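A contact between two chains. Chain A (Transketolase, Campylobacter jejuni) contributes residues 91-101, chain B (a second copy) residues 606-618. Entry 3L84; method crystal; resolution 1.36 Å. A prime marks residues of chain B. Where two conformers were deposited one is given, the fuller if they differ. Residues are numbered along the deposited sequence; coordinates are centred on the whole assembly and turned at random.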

# COMPACT_ATOMS: atom_id res chain seq x y z
N PHE A 91 27.30 7.98 -13.37
CA PHE A 91 26.14 8.11 -12.53
C PHE A 91 24.88 8.38 -13.37
O PHE A 91 24.86 9.23 -14.24
CB PHE A 91 26.40 9.26 -11.55
CG PHE A 91 25.30 9.54 -10.56
CD1 PHE A 91 24.89 8.59 -9.62
CD2 PHE A 91 24.70 10.80 -10.49
CE1 PHE A 91 23.95 8.89 -8.65
CE2 PHE A 91 23.77 11.10 -9.52
CZ PHE A 91 23.40 10.15 -8.60
N ARG A 92 23.86 7.62 -13.07
CA ARG A 92 22.53 7.78 -13.66
C ARG A 92 22.45 7.50 -15.16
O ARG A 92 21.45 7.79 -15.79
CB ARG A 92 21.90 9.13 -13.30
CG ARG A 92 21.36 9.18 -11.87
CD ARG A 92 20.94 10.62 -11.40
NE ARG A 92 20.18 10.43 -10.19
CZ ARG A 92 18.86 10.42 -10.06
NH1 ARG A 92 18.08 10.87 -11.01
NH2 ARG A 92 18.32 9.96 -8.94
N GLN A 93 23.47 6.86 -15.71
CA GLN A 93 23.49 6.53 -17.14
C GLN A 93 23.10 5.07 -17.37
O GLN A 93 23.41 4.18 -16.55
CB GLN A 93 24.85 6.81 -17.76
CG GLN A 93 25.31 8.25 -17.60
CD GLN A 93 24.20 9.24 -17.87
OE1 GLN A 93 23.75 9.98 -16.95
NE2 GLN A 93 23.67 9.22 -19.07
N LEU A 94 22.48 4.82 -18.52
CA LEU A 94 21.98 3.49 -18.82
C LEU A 94 23.06 2.45 -18.67
O LEU A 94 24.15 2.57 -19.23
CB LEU A 94 21.41 3.44 -20.22
CG LEU A 94 20.69 2.18 -20.62
CD1 LEU A 94 19.36 2.13 -19.85
CD2 LEU A 94 20.44 2.14 -22.14
N HIS A 95 22.72 1.42 -17.88
CA HIS A 95 23.52 0.23 -17.63
C HIS A 95 24.76 0.46 -16.80
O HIS A 95 25.61 -0.44 -16.69
CB HIS A 95 23.81 -0.54 -18.91
CG HIS A 95 22.56 -0.94 -19.67
ND1 HIS A 95 22.45 -0.84 -21.04
CD2 HIS A 95 21.34 -1.34 -19.23
CE1 HIS A 95 21.25 -1.23 -21.43
NE2 HIS A 95 20.54 -1.52 -20.35
N SER A 96 24.86 1.59 -16.13
CA SER A 96 26.01 1.83 -15.24
C SER A 96 25.86 1.09 -13.91
O SER A 96 24.77 0.66 -13.56
CB SER A 96 26.23 3.30 -14.98
OG SER A 96 25.41 3.77 -13.93
N LYS A 97 26.97 1.04 -13.17
CA LYS A 97 27.01 0.51 -11.80
C LYS A 97 26.54 1.52 -10.76
O LYS A 97 26.53 1.22 -9.55
CB LYS A 97 28.44 0.05 -11.43
CG LYS A 97 28.95 -1.12 -12.26
CD LYS A 97 30.23 -1.71 -11.66
CE LYS A 97 30.75 -2.85 -12.53
NZ LYS A 97 32.05 -3.39 -12.05
N THR A 98 26.15 2.72 -11.21
CA THR A 98 25.77 3.83 -10.34
C THR A 98 24.41 4.39 -10.72
O THR A 98 24.27 5.55 -11.07
CB THR A 98 26.86 4.90 -10.38
OG1 THR A 98 27.18 5.14 -11.76
CG2 THR A 98 28.11 4.43 -9.62
N PRO A 99 23.35 3.59 -10.59
CA PRO A 99 22.01 4.04 -10.90
C PRO A 99 21.53 5.10 -9.91
O PRO A 99 22.06 5.28 -8.82
CB PRO A 99 21.17 2.76 -10.75
CG PRO A 99 21.95 1.89 -9.82
CD PRO A 99 23.35 2.16 -10.22
N GLY A 100 20.46 5.80 -10.29
CA GLY A 100 19.97 6.96 -9.50
C GLY A 100 19.57 6.66 -8.09
O GLY A 100 19.67 7.54 -7.24
N HIS A 101 19.04 5.47 -7.85
CA HIS A 101 18.81 4.97 -6.51
C HIS A 101 19.55 3.65 -6.35
O HIS A 101 19.74 2.94 -7.33
CB HIS A 101 17.32 4.81 -6.18
CG HIS A 101 16.57 6.09 -6.25
ND1 HIS A 101 16.27 6.89 -5.16
CD2 HIS A 101 16.13 6.77 -7.34
CE1 HIS A 101 15.66 7.99 -5.59
NE2 HIS A 101 15.55 7.94 -6.89
N GLY B 606 12.35 -1.44 -14.96
CA GLY B 606 13.04 -0.48 -15.79
C GLY B 606 14.53 -0.36 -15.57
O GLY B 606 15.19 -1.31 -15.14
N GLU B 607 15.08 0.79 -15.96
CA GLU B 607 16.51 1.05 -15.90
C GLU B 607 16.74 2.52 -15.57
O GLU B 607 16.03 3.37 -16.02
CB GLU B 607 17.15 0.76 -17.27
CG GLU B 607 17.21 -0.71 -17.66
CD GLU B 607 18.21 -1.51 -16.89
OE1 GLU B 607 19.04 -0.97 -16.12
OE2 GLU B 607 18.14 -2.77 -17.07
N SER B 608 17.80 2.81 -14.83
CA SER B 608 18.25 4.18 -14.62
C SER B 608 19.03 4.67 -15.82
O SER B 608 20.11 4.18 -16.11
CB SER B 608 19.09 4.23 -13.32
OG SER B 608 19.65 5.51 -13.13
N GLY B 609 18.53 5.69 -16.50
CA GLY B 609 19.21 6.30 -17.64
C GLY B 609 18.39 7.44 -18.18
O GLY B 609 17.27 7.68 -17.72
N LYS B 610 18.94 8.19 -19.13
CA LYS B 610 18.17 9.25 -19.79
C LYS B 610 16.93 8.69 -20.42
O LYS B 610 16.98 7.59 -20.98
CB LYS B 610 19.06 9.91 -20.84
CG LYS B 610 20.30 10.67 -20.30
CD LYS B 610 21.13 11.26 -21.45
CE LYS B 610 22.43 11.88 -20.92
NZ LYS B 610 22.23 12.93 -19.89
N ASP B 611 15.81 9.40 -20.34
CA ASP B 611 14.55 8.94 -20.88
C ASP B 611 14.65 8.37 -22.29
O ASP B 611 14.16 7.27 -22.54
CB ASP B 611 13.47 10.03 -20.77
CG ASP B 611 13.80 11.35 -21.46
OD1 ASP B 611 14.86 11.56 -22.09
OD2 ASP B 611 12.90 12.23 -21.33
N LYS B 612 15.30 9.09 -23.19
CA LYS B 612 15.38 8.62 -24.58
C LYS B 612 16.16 7.29 -24.66
O LYS B 612 15.80 6.42 -25.46
CB LYS B 612 15.96 9.68 -25.52
CG LYS B 612 15.01 10.86 -25.78
CD LYS B 612 15.71 11.91 -26.64
CE LYS B 612 14.88 13.17 -26.87
NZ LYS B 612 15.63 14.18 -27.70
N ASP B 613 17.18 7.13 -23.83
CA ASP B 613 17.97 5.89 -23.80
C ASP B 613 17.14 4.71 -23.26
O ASP B 613 17.18 3.61 -23.79
CB ASP B 613 19.20 6.04 -22.92
CG ASP B 613 20.24 7.02 -23.46
OD1 ASP B 613 20.12 7.45 -24.64
OD2 ASP B 613 21.19 7.33 -22.67
N VAL B 614 16.32 5.00 -22.24
CA VAL B 614 15.50 3.97 -21.61
C VAL B 614 14.38 3.55 -22.59
O VAL B 614 14.12 2.37 -22.75
CB VAL B 614 14.98 4.42 -20.23
CG1 VAL B 614 14.09 3.36 -19.60
CG2 VAL B 614 16.16 4.71 -19.34
N PHE B 615 13.72 4.50 -23.24
CA PHE B 615 12.69 4.10 -24.19
C PHE B 615 13.27 3.24 -25.31
O PHE B 615 12.64 2.27 -25.70
CB PHE B 615 11.95 5.32 -24.76
CG PHE B 615 10.79 5.82 -23.91
CD1 PHE B 615 9.70 5.02 -23.66
CD2 PHE B 615 10.79 7.11 -23.42
CE1 PHE B 615 8.62 5.51 -22.90
CE2 PHE B 615 9.71 7.57 -22.65
CZ PHE B 615 8.65 6.79 -22.42
N GLU B 616 14.46 3.58 -25.79
CA GLU B 616 15.08 2.80 -26.88
C GLU B 616 15.41 1.40 -26.37
O GLU B 616 15.15 0.40 -27.05
CB GLU B 616 16.35 3.51 -27.40
CG GLU B 616 17.02 2.81 -28.55
CD GLU B 616 16.18 2.76 -29.81
OE1 GLU B 616 15.40 3.70 -30.10
OE2 GLU B 616 16.36 1.78 -30.57
N ARG B 617 15.97 1.31 -25.17
CA ARG B 617 16.31 0.04 -24.56
C ARG B 617 15.10 -0.91 -24.51
O ARG B 617 15.24 -2.11 -24.73
CB ARG B 617 16.85 0.34 -23.14
CG ARG B 617 16.84 -0.83 -22.18
CD ARG B 617 17.88 -1.87 -22.50
NE ARG B 617 17.96 -2.68 -21.28
CZ ARG B 617 17.08 -3.61 -20.91
NH1 ARG B 617 16.10 -3.99 -21.71
NH2 ARG B 617 17.21 -4.16 -19.72
N PHE B 618 13.93 -0.36 -24.20
CA PHE B 618 12.73 -1.16 -24.05
C PHE B 618 11.92 -1.29 -25.33
O PHE B 618 10.84 -1.90 -25.33
CB PHE B 618 11.91 -0.63 -22.84
CG PHE B 618 12.52 -1.05 -21.54
CD1 PHE B 618 12.39 -2.35 -21.11
CD2 PHE B 618 13.30 -0.19 -20.80
CE1 PHE B 618 13.03 -2.75 -19.96
CE2 PHE B 618 13.93 -0.57 -19.64
CZ PHE B 618 13.78 -1.84 -19.20
O HOH W 1 21.67 7.30 -20.00
O HOH W 2 20.54 1.30 -16.14

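Two backbones can run within touching distance of each other and still share no direct backbone hydrogen bond, and this contact between two copies of transketolase is a clear case. The CA atoms of Leu94 and Gly609′ lie 4.1 Å apart, yet the peptide groups do not pair as they would in a sheet. At the closest approach the backbones meet through two CA-H...O contacts instead, and waters bridge the polar groups nearby. Gly609′ CA approaches Arg92 O at 3.3 Å, and Leu94 CA approaches Ser608′ O at 3.4 Å. The first is notable because Arg92 O is buried here without a conventional partner anywhere in the model, so the glycine CA-H is what it meets across the interface.

The absence of a side chain at Gly609′ makes this closeness possible. A CB in ideal position would sit 3.0 Å from Leu94 N, a tight fit against the opposing backbone.

Two waters then serve several of the polar groups that the chains leave unpaired. Leu94 N lies close to Ser608′ O, but the angle is too poor for a hydrogen bond. Water 1 takes up that amide, accepting from Leu94 N at 3.0 Å and from Lys610′ N, also at 3.0 Å, while donating to Asp613′ OD2 at 2.7 Å. It thereby ties the loop of chain A to the N-terminal end of the helix that begins after Lys610′. Water 2 accepts from His95 N at 2.8 Å and lies 2.9 Å from Ser608′ O and 2.7 Å from Glu607′ OE1. Both amides served on chain A, those of Leu94 and His95, belong to the central residues of a type II turn from Gln93 to Ser96, closed by a bond from Ser96 N to Gln93 O of 3.0 Å.

At the tip of that turn, Leu94 provides the main apolar contact, its side chain in the t, p rotamer. Leu94 CD1 rests 3.7 Å from Glu607′ CB and 4.1 Å from Val614′ CG2, while Leu94 CD2 reaches within 4.1 Å of Arg617′ CB. The leucine thus packs against both the loop that leads into the helix and the helix itself, using the aliphatic parts of two charged residues as well as a valine.

Direct hydrogen bonds across the contact number just two, and each involves a side chain. Arg617′ NE donates to His95 NE2 at 3.0 Å, near the planes of both the imidazole and the guanidinium, so the donor meets the ring nitrogen at its edge, where the lone pair lies. The arginine is steadied from its own chain by a salt bridge between Arg617′ NH2 and Glu607′ OE2 at 3.1 Å. Farther along, Gly100 N donates to Ser608′ OG at 3.0 Å, and Ser608′ CB packs 3.6 Å from Pro99 CB. The general lesson is that close backbone packing need not mean backbone pairing: a glycine, ordered water and a few well-placed side chains can do the work.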